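OmpT protein (Vibrio cholerae serotype O1, PDB 6EHD) probably acts as a non-specific diffusion porin of the outer membrane, a beta-barrel channel through which small solutes and ions pass. Local coordinates at residues E127-F139 and Q146-G158. The protein carries 1 engineered substitution. Sequence-based numbering, arbitrary orientation.
With C8E ((hydroxyethyloxy)tri(ethyloxy)octane), chain B.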
loop_
_atom_site.group_PDB
_atom_site.type_symbol
_atom_site.label_atom_id
_atom_site.label_comp_id
_atom_site.label_asym_id
_atom_site.label_seq_id
_atom_site.Cartn_x
_atom_site.Cartn_y
_atom_site.Cartn_z
ATOM N N GLU A 127 -21.041 1.078 -2.038
ATOM C CA GLU A 127 -21.057 2.546 -2.299
ATOM C C GLU A 127 -22.425 3.120 -2.466
ATOM O O GLU A 127 -23.240 2.540 -3.186
ATOM C CB GLU A 127 -20.405 2.887 -3.606
ATOM C CG GLU A 127 -18.957 2.635 -3.770
ATOM C CD GLU A 127 -18.522 3.025 -5.183
ATOM O OE1 GLU A 127 -18.273 2.119 -5.998
ATOM O OE2 GLU A 127 -18.436 4.234 -5.486
ATOM N N ALA A 128 -22.637 4.309 -1.896
ATOM C CA ALA A 128 -23.883 5.055 -1.996
ATOM C C ALA A 128 -23.524 6.523 -1.988
ATOM O O ALA A 128 -22.920 6.971 -0.999
ATOM C CB ALA A 128 -24.761 4.751 -0.802
ATOM N N ASP A 129 -23.850 7.263 -3.067
ATOM C CA ASP A 129 -23.785 8.739 -3.091
ATOM C C ASP A 129 -22.318 9.228 -3.029
ATOM O O ASP A 129 -21.631 9.299 -4.061
ATOM C CB ASP A 129 -24.619 9.340 -1.932
ATOM C CG ASP A 129 -26.054 8.884 -1.934
ATOM O OD1 ASP A 129 -26.473 8.277 -0.920
ATOM O OD2 ASP A 129 -26.753 9.142 -2.939
ATOM N N SER A 130 -21.856 9.589 -1.833
ATOM C CA SER A 130 -20.393 9.743 -1.553
ATOM C C SER A 130 -19.833 8.740 -0.490
ATOM O O SER A 130 -18.602 8.568 -0.340
ATOM C CB SER A 130 -20.134 11.168 -1.047
ATOM O OG SER A 130 -20.981 12.100 -1.728
ATOM N N PHE A 131 -20.748 8.058 0.184
ATOM C CA PHE A 131 -20.495 7.239 1.380
ATOM C C PHE A 131 -20.093 5.796 0.974
ATOM O O PHE A 131 -20.628 5.282 -0.050
ATOM C CB PHE A 131 -21.783 7.215 2.202
ATOM C CG PHE A 131 -21.792 6.150 3.264
ATOM C CD1 PHE A 131 -21.180 6.359 4.465
ATOM C CD2 PHE A 131 -22.417 4.908 3.038
ATOM C CE1 PHE A 131 -21.179 5.348 5.450
ATOM C CE2 PHE A 131 -22.402 3.895 3.992
ATOM C CZ PHE A 131 -21.789 4.117 5.205
ATOM N N TRP A 132 -19.195 5.139 1.737
ATOM C CA TRP A 132 -18.769 3.755 1.370
ATOM C C TRP A 132 -18.329 2.965 2.556
ATOM O O TRP A 132 -17.941 3.515 3.621
ATOM C CB TRP A 132 -17.703 3.804 0.292
ATOM C CG TRP A 132 -16.427 4.685 0.676
ATOM C CD1 TRP A 132 -16.190 5.985 0.337
ATOM C CD2 TRP A 132 -15.306 4.264 1.459
ATOM N NE1 TRP A 132 -14.941 6.411 0.821
ATOM C CE2 TRP A 132 -14.390 5.390 1.547
ATOM C CE3 TRP A 132 -14.992 3.113 2.111
ATOM C CZ2 TRP A 132 -13.146 5.296 2.200
ATOM C CZ3 TRP A 132 -13.779 3.031 2.817
ATOM C CH2 TRP A 132 -12.879 4.140 2.869
ATOM N N VAL A 133 -18.408 1.661 2.411
ATOM C CA VAL A 133 -17.875 0.670 3.353
ATOM C C VAL A 133 -17.052 -0.318 2.589
ATOM O O VAL A 133 -17.481 -0.782 1.512
ATOM C CB VAL A 133 -19.029 -0.089 4.104
ATOM C CG1 VAL A 133 -18.466 -1.072 5.081
ATOM C CG2 VAL A 133 -19.976 0.881 4.754
ATOM N N LYS A 134 -15.866 -0.681 3.130
ATOM C CA LYS A 134 -14.993 -1.681 2.514
ATOM C C LYS A 134 -14.508 -2.618 3.588
ATOM O O LYS A 134 -14.009 -2.217 4.647
ATOM C CB LYS A 134 -13.786 -1.080 1.727
ATOM C CG LYS A 134 -14.171 -0.141 0.611
ATOM C CD LYS A 134 -12.965 0.439 -0.178
ATOM C CE LYS A 134 -13.491 1.443 -1.237
ATOM N NZ LYS A 134 -12.446 1.974 -2.168
ATOM N N ALA A 135 -14.618 -3.899 3.307
ATOM C CA ALA A 135 -14.137 -4.901 4.236
ATOM C C ALA A 135 -13.490 -6.120 3.615
ATOM O O ALA A 135 -13.588 -6.346 2.405
ATOM C CB ALA A 135 -15.345 -5.279 5.101
ATOM N N GLY A 136 -12.702 -6.846 4.395
ATOM C CA GLY A 136 -12.074 -8.056 3.902
ATOM C C GLY A 136 -11.773 -9.104 4.971
ATOM O O GLY A 136 -11.599 -8.818 6.160
ATOM N N TYR A 137 -11.710 -10.356 4.517
ATOM C CA TYR A 137 -11.292 -11.492 5.377
ATOM C C TYR A 137 -10.398 -12.448 4.609
ATOM O O TYR A 137 -10.713 -12.853 3.505
ATOM C CB TYR A 137 -12.608 -12.226 5.868
ATOM C CG TYR A 137 -12.374 -13.538 6.628
ATOM C CD1 TYR A 137 -12.080 -13.547 8.005
ATOM C CD2 TYR A 137 -12.457 -14.780 5.962
ATOM C CE1 TYR A 137 -11.836 -14.751 8.707
ATOM C CE2 TYR A 137 -12.202 -15.980 6.651
ATOM C CZ TYR A 137 -11.921 -15.968 7.998
ATOM O OH TYR A 137 -11.692 -17.166 8.618
ATOM N N GLY A 138 -9.317 -12.878 5.228
ATOM C CA GLY A 138 -8.408 -13.811 4.634
ATOM C C GLY A 138 -8.674 -15.209 5.281
ATOM O O GLY A 138 -8.686 -15.337 6.527
ATOM N N PHE A 139 -8.774 -16.229 4.443
ATOM C CA PHE A 139 -8.875 -17.662 4.946
ATOM C C PHE A 139 -7.519 -18.233 5.343
ATOM O O PHE A 139 -6.622 -18.350 4.470
ATOM C CB PHE A 139 -9.505 -18.530 3.865
ATOM C CG PHE A 139 -10.929 -18.179 3.590
ATOM C CD1 PHE A 139 -11.969 -18.784 4.309
ATOM C CD2 PHE A 139 -11.243 -17.243 2.634
ATOM C CE1 PHE A 139 -13.296 -18.455 4.036
ATOM C CE2 PHE A 139 -12.543 -16.915 2.364
ATOM C CZ PHE A 139 -13.580 -17.505 3.059
ATOM N N GLN A 146 -1.731 -16.436 6.482
ATOM C CA GLN A 146 -2.058 -15.591 7.663
ATOM C C GLN A 146 -3.534 -15.445 7.964
ATOM O O GLN A 146 -4.414 -15.606 7.073
ATOM C CB GLN A 146 -1.411 -14.199 7.450
ATOM C CG GLN A 146 0.106 -14.208 7.320
ATOM C CD GLN A 146 0.685 -12.824 6.940
ATOM O OE1 GLN A 146 -0.077 -11.914 6.574
ATOM N NE2 GLN A 146 2.022 -12.668 7.024
ATOM N N GLU A 147 -3.860 -15.092 9.210
ATOM C CA GLU A 147 -5.196 -14.594 9.532
ATOM C C GLU A 147 -5.302 -13.085 9.173
ATOM O O GLU A 147 -4.333 -12.338 9.449
ATOM C CB GLU A 147 -5.525 -14.729 11.026
ATOM C CG GLU A 147 -5.368 -16.177 11.576
ATOM C CD GLU A 147 -5.710 -16.316 13.062
ATOM O OE1 GLU A 147 -6.225 -15.369 13.708
ATOM O OE2 GLU A 147 -5.431 -17.393 13.602
ATOM N N LEU A 148 -6.463 -12.669 8.703
ATOM C CA LEU A 148 -6.736 -11.244 8.341
ATOM C C LEU A 148 -8.213 -10.915 8.413
ATOM O O LEU A 148 -9.079 -11.619 7.878
ATOM C CB LEU A 148 -6.193 -10.951 6.924
ATOM C CG LEU A 148 -6.336 -9.545 6.342
ATOM C CD1 LEU A 148 -5.404 -8.587 7.072
ATOM C CD2 LEU A 148 -6.039 -9.541 4.873
ATOM N N ALA A 149 -8.504 -9.776 9.034
ATOM C CA ALA A 149 -9.818 -9.244 9.054
ATOM C C ALA A 149 -9.705 -7.680 9.121
ATOM O O ALA A 149 -8.990 -7.157 10.012
ATOM C CB ALA A 149 -10.602 -9.774 10.272
ATOM N N GLU A 150 -10.464 -7.003 8.250
ATOM C CA GLU A 150 -10.369 -5.531 8.098
ATOM C C GLU A 150 -11.708 -4.887 7.812
ATOM O O GLU A 150 -12.543 -5.484 7.142
ATOM C CB GLU A 150 -9.384 -5.200 6.907
ATOM C CG GLU A 150 -7.977 -5.744 7.124
ATOM C CD GLU A 150 -6.938 -5.247 6.080
ATOM O OE1 GLU A 150 -7.335 -5.228 4.863
ATOM O OE2 GLU A 150 -5.786 -4.952 6.481
ATOM N N LEU A 151 -11.893 -3.627 8.261
ATOM C CA LEU A 151 -13.105 -2.837 8.012
ATOM C C LEU A 151 -12.766 -1.371 8.017
ATOM O O LEU A 151 -12.099 -0.919 8.982
ATOM C CB LEU A 151 -14.177 -3.102 9.119
ATOM C CG LEU A 151 -15.423 -2.204 9.130
ATOM C CD1 LEU A 151 -16.229 -2.460 7.923
ATOM C CD2 LEU A 151 -16.330 -2.452 10.370
ATOM N N TYR A 152 -13.183 -0.673 6.960
ATOM C CA TYR A 152 -13.000 0.788 6.797
ATOM C C TYR A 152 -14.341 1.425 6.363
ATOM O O TYR A 152 -15.123 0.808 5.577
ATOM C CB TYR A 152 -11.869 1.083 5.758
ATOM C CG TYR A 152 -10.479 0.699 6.212
ATOM C CD1 TYR A 152 -9.996 -0.605 6.134
ATOM C CD2 TYR A 152 -9.584 1.666 6.698
ATOM C CE1 TYR A 152 -8.723 -0.939 6.576
ATOM C CE2 TYR A 152 -8.294 1.349 7.074
ATOM C CZ TYR A 152 -7.862 0.052 7.044
ATOM O OH TYR A 152 -6.560 -0.261 7.498
ATOM N N VAL A 153 -14.579 2.692 6.739
ATOM C CA VAL A 153 -15.747 3.479 6.266
ATOM C C VAL A 153 -15.306 4.868 5.857
ATOM O O VAL A 153 -14.369 5.412 6.479
ATOM C CB VAL A 153 -16.859 3.582 7.392
ATOM C CG1 VAL A 153 -16.333 4.283 8.625
ATOM C CG2 VAL A 153 -18.035 4.383 6.923
ATOM N N GLY A 154 -15.996 5.526 4.932
ATOM C CA GLY A 154 -15.633 6.890 4.538
ATOM C C GLY A 154 -16.797 7.615 3.880
ATOM O O GLY A 154 -17.837 7.026 3.520
ATOM N N ALA A 155 -16.580 8.892 3.704
ATOM C CA ALA A 155 -17.529 9.796 3.023
ATOM C C ALA A 155 -16.883 11.062 2.572
ATOM O O ALA A 155 -15.798 11.411 3.088
ATOM C CB ALA A 155 -18.742 10.080 3.952
ATOM N N THR A 156 -17.570 11.797 1.660
ATOM C CA THR A 156 -17.177 13.132 1.226
ATOM C C THR A 156 -18.260 14.186 1.526
ATOM O O THR A 156 -19.459 13.924 1.306
ATOM C CB THR A 156 -16.881 13.124 -0.275
ATOM O OG1 THR A 156 -15.851 12.135 -0.529
ATOM C CG2 THR A 156 -16.417 14.555 -0.750
ATOM N N PHE A 157 -17.831 15.279 2.172
ATOM C CA PHE A 157 -18.642 16.452 2.597
ATOM C C PHE A 157 -18.013 17.690 1.974
ATOM O O PHE A 157 -16.994 18.244 2.465
ATOM C CB PHE A 157 -18.687 16.566 4.130
ATOM C CG PHE A 157 -19.093 15.296 4.831
ATOM C CD1 PHE A 157 -20.438 14.918 4.866
ATOM C CD2 PHE A 157 -18.159 14.457 5.423
ATOM C CE1 PHE A 157 -20.821 13.768 5.477
ATOM C CE2 PHE A 157 -18.557 13.294 6.076
ATOM C CZ PHE A 157 -19.900 12.941 6.094
ATOM N N GLY A 158 -18.531 18.069 0.801
ATOM C CA GLY A 158 -17.968 19.162 0.004
ATOM C C GLY A 158 -16.520 18.909 -0.419
ATOM O O GLY A 158 -16.194 17.908 -1.023
HETATM O O9 C8E B . -11.729 -0.453 -3.557
HETATM C C10 C8E B . -12.277 -1.031 -4.724
HETATM C C11 C8E B . -13.170 -0.117 -5.545
HETATM O O12 C8E B . -13.860 0.825 -4.724
HETATM C C13 C8E B . -14.783 1.637 -5.458
HETATM C C14 C8E B . -15.353 2.754 -4.570
HETATM O O15 C8E B . -14.370 3.517 -3.816
HETATM C C16 C8E B . -14.999 4.632 -3.155
HETATM C C17 C8E B . -14.182 5.139 -1.975
HETATM O O18 C8E B . -12.789 5.054 -2.145
HETATM C C19 C8E B . -11.909 5.536 -1.120
HETATM C C20 C8E B . -11.232 4.409 -0.359
HETATM O O21 C8E B . -10.565 3.610 -1.300
HETATM O O HOH W 1 -15.971 9.474 -0.163
HETATM O O HOH W 2 -8.536 -14.769 9.027
#
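The Trp132 indole lies flat against the neighbouring strand's backbone: one face covers Gly154, whose CA makes a CH-pi contact 3.9 Å from the centroid of the five-membered ring, and Val153 C. The opposite face carries the detergent C8E, with C17 3.2 Å from Trp132 NE1, and Lys134 CE toward the rim; water 1 sits in plane at the edge. Trp132 sets CG between its backbone N and carbonyl carbon (chi1 56°), turning the ring over glycine, where no side chain intervenes. Ala155 CB sits loosely at the edge of the Phe131 ring, 4.5 Å from CD1; Phe131 CE1 lies 3.6 Å from Val153 CG2. Strands 131-138 and 147-157 form an antiparallel hairpin in the porin barrel wall, their N-to-C directions 173° apart. Hydrogen-bonded pairs Trp132 with Gly154, Lys134 with Tyr152 and Gly136 with Glu150 join them. Val133, Ala135, Leu151 and Val153 share the probably lipid-facing side, where Leu151 CD1 touches Val133 CG1 at 3.9 Å. Trp132, Lys134, Glu150 and Tyr152 occupy the other, probably lumenal, side. There the extended Lys134 chain puts NZ within a curl of C8E, hydrogen-bonded to four ether oxygens and the terminal hydroxyl O21, the last 2.6 Å from NZ. Glu150 OE2 is hydrogen-bonded to Tyr196 OH and Ser91 OG of helix 90-94, and Tyr152 OH to Tyr215 OH. Water 1 donates to Ser130 O and lies 2.7 Å from Thr156 OG1.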